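Local coordinates for putative membrane protein mmpL11 (Mycobacterium tuberculosis, PDB 4Y0L) that belongs to the RND family of membrane proteins and probably helps export lipids across the mycobacterial cell envelope, here represented by a periplasmic domain, at residues 20-25 against 39-44. Sequence-based numbering, arbitrary orientation.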
# COMPACT_ATOMS: atom_id res chain seq x y z
N GLN A 20 -0.25 10.99 3.24
CA GLN A 20 1.17 10.98 2.91
C GLN A 20 1.76 9.59 3.12
O GLN A 20 2.67 9.18 2.41
CB GLN A 20 1.93 12.02 3.75
CG GLN A 20 3.44 12.01 3.55
CD GLN A 20 3.84 12.22 2.10
OE1 GLN A 20 3.14 12.90 1.35
NE2 GLN A 20 4.96 11.64 1.70
N THR A 21 1.24 8.88 4.12
CA THR A 21 1.66 7.51 4.37
C THR A 21 1.23 6.61 3.21
O THR A 21 1.98 5.75 2.78
CB THR A 21 1.08 6.97 5.68
OG1 THR A 21 1.47 7.83 6.76
CG2 THR A 21 1.58 5.55 5.95
N ILE A 22 0.01 6.83 2.73
CA ILE A 22 -0.48 6.08 1.58
C ILE A 22 0.31 6.47 0.34
O ILE A 22 0.60 5.63 -0.51
CB ILE A 22 -1.99 6.34 1.36
CG1 ILE A 22 -2.80 5.75 2.52
CG2 ILE A 22 -2.45 5.72 0.05
CD1 ILE A 22 -4.27 6.12 2.50
N ALA A 23 0.64 7.75 0.23
CA ALA A 23 1.40 8.25 -0.92
C ALA A 23 2.82 7.70 -0.92
O ALA A 23 3.38 7.40 -1.97
CB ALA A 23 1.42 9.77 -0.92
N ALA A 24 3.39 7.56 0.27
CA ALA A 24 4.75 7.03 0.41
C ALA A 24 4.79 5.55 0.05
O ALA A 24 5.70 5.10 -0.64
CB ALA A 24 5.27 7.25 1.83
N ILE A 25 3.80 4.80 0.53
CA ILE A 25 3.70 3.38 0.23
C ILE A 25 3.49 3.17 -1.27
O ILE A 25 4.11 2.30 -1.88
CB ILE A 25 2.55 2.72 1.02
CG1 ILE A 25 2.87 2.72 2.51
CG2 ILE A 25 2.32 1.28 0.55
CD1 ILE A 25 1.67 2.51 3.40
N ALA A 39 -2.28 1.77 -8.97
CA ALA A 39 -3.57 2.43 -8.86
C ALA A 39 -3.57 3.40 -7.69
O ALA A 39 -2.83 3.21 -6.72
CB ALA A 39 -4.67 1.40 -8.69
N PRO A 40 -4.40 4.46 -7.77
CA PRO A 40 -4.62 5.28 -6.57
C PRO A 40 -5.29 4.44 -5.49
O PRO A 40 -5.85 3.39 -5.81
CB PRO A 40 -5.54 6.40 -7.06
CG PRO A 40 -5.42 6.39 -8.55
CD PRO A 40 -5.13 4.98 -8.94
N PRO A 41 -5.23 4.88 -4.23
CA PRO A 41 -5.79 4.07 -3.15
C PRO A 41 -7.30 3.89 -3.27
O PRO A 41 -8.02 4.85 -3.53
CB PRO A 41 -5.43 4.87 -1.89
CG PRO A 41 -5.26 6.27 -2.36
CD PRO A 41 -4.68 6.15 -3.74
N ARG A 42 -7.75 2.65 -3.09
CA ARG A 42 -9.17 2.35 -3.04
C ARG A 42 -9.59 2.16 -1.60
O ARG A 42 -9.07 1.29 -0.90
CB ARG A 42 -9.49 1.09 -3.85
CG ARG A 42 -10.39 1.35 -5.04
CD ARG A 42 -10.55 0.10 -5.89
NE ARG A 42 -9.31 -0.25 -6.57
CZ ARG A 42 -8.89 0.32 -7.70
NH1 ARG A 42 -9.61 1.28 -8.28
NH2 ARG A 42 -7.75 -0.07 -8.25
N PHE A 43 -10.53 2.99 -1.15
CA PHE A 43 -10.97 2.97 0.23
C PHE A 43 -12.19 2.09 0.44
O PHE A 43 -13.20 2.23 -0.25
CB PHE A 43 -11.27 4.39 0.70
CG PHE A 43 -10.06 5.27 0.76
CD1 PHE A 43 -9.03 4.99 1.65
CD2 PHE A 43 -9.94 6.37 -0.07
CE1 PHE A 43 -7.91 5.80 1.70
CE2 PHE A 43 -8.82 7.18 -0.02
CZ PHE A 43 -7.81 6.89 0.87
N ALA A 44 -12.08 1.17 1.39
CA ALA A 44 -13.21 0.36 1.81
C ALA A 44 -14.32 1.27 2.31
O ALA A 44 -14.05 2.33 2.88
CB ALA A 44 -12.79 -0.63 2.89
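The ring of Phe43 meets the helix at its edge: CD1 of Ile22 lies near the ring plane, 3.7 Å from Phe43 CE1 and a little farther from CZ. Although the CB of Phe43 does not point at the helix, its long flat ring, with CG anti to the carbonyl carbon, still reaches the isoleucine coming from the opposite direction. The pyrrolidine ring of Pro41 offers its CB and CG to the other branch of Ile22, whose CG2 stands 3.7 Å from Pro41 CB. Ile22 thus meets Pro41 and Phe43 with its two branches: chi1 at -67° sets CG2 anti to the backbone N, and an extended chi2 of 171° carries CD1 out to the ring. This joins helix 19-29 to edge strand 37-43 in a ferredoxin-like βαββαβ domain, where the helix belongs to the split beta-alpha-beta crossover from strand 2-7. A beta-branched side chain suits the buried helix position because it fills two directions at once. Ala39 and Arg42 make backbone bonds to strand 49-55, a pairing consistent with the missing N-H of Pro41. Phe8 also packs on Ile22, while Phe43 offers apolar surface to Ala50, Ala13 and Ser14.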